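Local coordinates for protein nuclear hormone receptor FTZ-F1 (Drosophila melanogaster, PDB 2XHS) that probably regulates transcription as a nuclear receptor of the NR5A subfamily, its ligand-binding domain forming a complex with a Fushi tarazu peptide, at residues Leu185-Leu189 and Thr190-Ser194. Residues are numbered along the deposited sequence; the frame is centred on the assembly and turned at random.
Sequences LDYTL and TCYPS
Tyr187 and Tyr192 meet on the buried side of the last turn of helix 170-191, where the chain leaves the helix. Their rings form an offset edge-to-face pair: the CE2 edge of Tyr192 turns toward the face of Tyr187, with centroids 5.8 Å apart and planes at 79°. The closest ring carbons, Tyr187 CE2 and Tyr192 CE2, are 3.9 Å apart. Cys191 packs its sulfur obliquely beside CD1 and CE1 of Tyr187, on the same side of the ring plane as Tyr192, SG lying 3.7 Å from Tyr187 CE1. Cys191 has SG anti to its carbonyl carbon, which swings the sulfur back along the helix to this ring. Beneath the side chains, Cys191 N bonds to Tyr187 O, and Tyr192 N reaches Thr188 O at 2.8 Å from above the carbonyl plane, a bent bond (N-H...O 141°) as Tyr192 departs from helical geometry.

On the exposed side, with Asp186, Leu189, Thr190 and Pro193, side chains meet sparsely and the contact rests on hydrogen bonds to Asp186 O. It accepts from Thr190 N, nearly straight, and from Thr190 OG1 at 2.9 Å; chi1 of -41° sets that hydroxyl beside its own backbone N. Farther along, Pro193 lays CG 3.3 Å from Leu189 O.

Both phenol oxygens find partners beyond this turn: Tyr192 OH bonds to Asp147, and Tyr187 OH accepts from the backbone N of Glu6, near the N-terminus of the crystallised chain. A leucine in place of Tyr187 would probably leave Glu6 N without this acceptor and open a gap beside Cys191 SG and the Tyr192 edge. The chemistry implies a buried side cross-linked to neighbouring parts of the fold through two phenols, and an exposed side closed by the helix's own bonds, Thr190 doubling up on Asp186 O.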
ATOM      1  N   LEU A 185       0.912   6.736  18.487  1.00 41.69           N
ATOM      2  CA  LEU A 185       0.107   7.047  19.619  1.00 41.28           C
ATOM      3  C   LEU A 185       0.281   8.477  20.028  1.00 41.80           C
ATOM      4  O   LEU A 185      -0.647   9.143  20.321  1.00 42.17           O
ATOM      5  CB  LEU A 185       0.488   6.137  20.758  1.00 40.97           C
ATOM      6  CG  LEU A 185      -0.164   6.351  22.099  1.00 39.71           C
ATOM      7  CD1 LEU A 185      -1.614   6.319  21.990  1.00 38.24           C
ATOM      8  CD2 LEU A 185       0.277   5.230  22.892  1.00 41.88           C
ATOM      9  N   ASP A 186       1.498   8.949  20.044  1.00 42.80           N
ATOM     10  CA  ASP A 186       1.782  10.294  20.442  1.00 44.16           C
ATOM     11  C   ASP A 186       1.106  11.260  19.515  1.00 44.34           C
ATOM     12  O   ASP A 186       0.567  12.246  19.923  1.00 44.10           O
ATOM     13  CB  ASP A 186       3.297  10.451  20.361  1.00 44.88           C
ATOM     14  CG  ASP A 186       3.788  11.802  20.749  1.00 47.92           C
ATOM     15  OD1 ASP A 186       3.206  12.448  21.597  1.00 53.64           O
ATOM     16  OD2 ASP A 186       4.789  12.228  20.203  1.00 49.77           O
ATOM     17  N   TYR A 187       1.149  10.979  18.235  1.00 44.92           N
ATOM     18  CA  TYR A 187       0.603  11.878  17.272  1.00 44.39           C
ATOM     19  C   TYR A 187      -0.865  12.002  17.507  1.00 45.06           C
ATOM     20  O   TYR A 187      -1.406  13.072  17.499  1.00 44.97           O
ATOM     21  CB  TYR A 187       0.933  11.367  15.873  1.00 44.02           C
ATOM     22  CG  TYR A 187       0.430  12.209  14.743  1.00 43.36           C
ATOM     23  CD1 TYR A 187       0.831  13.501  14.576  1.00 43.43           C
ATOM     24  CD2 TYR A 187      -0.448  11.705  13.845  1.00 42.71           C
ATOM     25  CE1 TYR A 187       0.352  14.253  13.548  1.00 43.18           C
ATOM     26  CE2 TYR A 187      -0.919  12.449  12.841  1.00 44.55           C
ATOM     27  CZ  TYR A 187      -0.521  13.722  12.691  1.00 43.86           C
ATOM     28  OH  TYR A 187      -1.015  14.462  11.664  1.00 42.55           O
ATOM     29  N   THR A 188      -1.523  10.898  17.740  1.00 45.37           N
ATOM     30  CA  THR A 188      -2.939  10.964  17.929  1.00 46.39           C
ATOM     31  C   THR A 188      -3.261  11.764  19.124  1.00 45.96           C
ATOM     32  O   THR A 188      -4.184  12.523  19.113  1.00 46.39           O
ATOM     33  CB  THR A 188      -3.487   9.627  18.236  1.00 45.51           C
ATOM     34  OG1 THR A 188      -2.842   9.165  19.404  1.00 51.32           O
ATOM     35  CG2 THR A 188      -3.164   8.713  17.182  1.00 45.80           C
ATOM     36  N   LEU A 189      -2.538  11.538  20.196  1.00 46.11           N
ATOM     37  CA  LEU A 189      -2.822  12.238  21.423  1.00 45.83           C
ATOM     38  C   LEU A 189      -2.608  13.727  21.393  1.00 45.39           C
ATOM     39  O   LEU A 189      -3.417  14.460  21.873  1.00 43.96           O
ATOM     40  CB  LEU A 189      -1.996  11.630  22.535  1.00 46.37           C
ATOM     41  CG  LEU A 189      -2.516  10.259  22.877  1.00 47.26           C
ATOM     42  CD1 LEU A 189      -1.763   9.633  23.980  1.00 48.25           C
ATOM     43  CD2 LEU A 189      -3.907  10.428  23.264  1.00 48.74           C
ATOM     44  N   THR A 190      -1.463  14.150  20.906  1.00 45.25           N
ATOM     45  CA  THR A 190      -1.169  15.541  20.747  1.00 45.21           C
ATOM     46  C   THR A 190      -1.963  16.267  19.700  1.00 46.68           C
ATOM     47  O   THR A 190      -2.393  17.377  19.901  1.00 46.90           O
ATOM     48  CB  THR A 190       0.241  15.699  20.380  1.00 45.40           C
ATOM     49  OG1 THR A 190       1.003  14.798  21.151  1.00 48.33           O
ATOM     50  CG2 THR A 190       0.684  17.038  20.707  1.00 44.11           C
ATOM     51  N   CYS A 191      -2.087  15.663  18.537  1.00 48.36           N
ATOM     52  CA  CYS A 191      -2.734  16.321  17.429  1.00 48.87           C
ATOM     53  C   CYS A 191      -4.191  16.024  17.208  1.00 48.48           C
ATOM     54  O   CYS A 191      -4.843  16.761  16.538  1.00 48.33           O
ATOM     55  CB  CYS A 191      -1.937  16.097  16.160  1.00 48.24           C
ATOM     56  SG  CYS A 191      -0.292  16.682  16.250  1.00 54.39           S
ATOM     57  N   TYR A 192      -4.714  14.946  17.748  1.00 48.41           N
ATOM     58  CA  TYR A 192      -6.131  14.705  17.621  1.00 48.52           C
ATOM     59  C   TYR A 192      -6.756  14.305  18.926  1.00 48.95           C
ATOM     60  O   TYR A 192      -7.280  13.238  19.040  1.00 49.64           O
ATOM     61  CB  TYR A 192      -6.391  13.603  16.624  1.00 47.70           C
ATOM     62  CG  TYR A 192      -6.022  13.937  15.220  1.00 47.57           C
ATOM     63  CD1 TYR A 192      -6.908  14.539  14.383  1.00 46.99           C
ATOM     64  CD2 TYR A 192      -4.798  13.616  14.724  1.00 48.18           C
ATOM     65  CE1 TYR A 192      -6.575  14.821  13.128  1.00 45.34           C
ATOM     66  CE2 TYR A 192      -4.467  13.910  13.482  1.00 47.23           C
ATOM     67  CZ  TYR A 192      -5.356  14.507  12.689  1.00 47.87           C
ATOM     68  OH  TYR A 192      -5.009  14.782  11.422  1.00 45.35           O
ATOM     69  N   PRO A 193      -6.712  15.190  19.894  1.00 49.02           N
ATOM     70  CA  PRO A 193      -7.205  14.951  21.234  1.00 49.26           C
ATOM     71  C   PRO A 193      -8.669  14.691  21.278  1.00 50.20           C
ATOM     72  O   PRO A 193      -9.164  13.975  22.095  1.00 51.61           O
ATOM     73  CB  PRO A 193      -6.925  16.266  21.888  1.00 48.81           C
ATOM     74  CG  PRO A 193      -5.758  16.689  21.267  1.00 47.63           C
ATOM     75  CD  PRO A 193      -5.873  16.378  19.874  1.00 48.50           C
ATOM     76  N   SER A 194      -9.354  15.350  20.388  1.00 50.55           N
ATOM     77  CA  SER A 194     -10.775  15.297  20.261  1.00 51.70           C
ATOM     78  C   SER A 194     -11.312  13.961  19.835  1.00 51.64           C
ATOM     79  O   SER A 194     -12.440  13.630  20.104  1.00 52.07           O
ATOM     80  CB  SER A 194     -11.189  16.352  19.281  1.00 52.60           C
ATOM     81  OG  SER A 194     -10.150  16.572  18.362  1.00 57.41           O
TER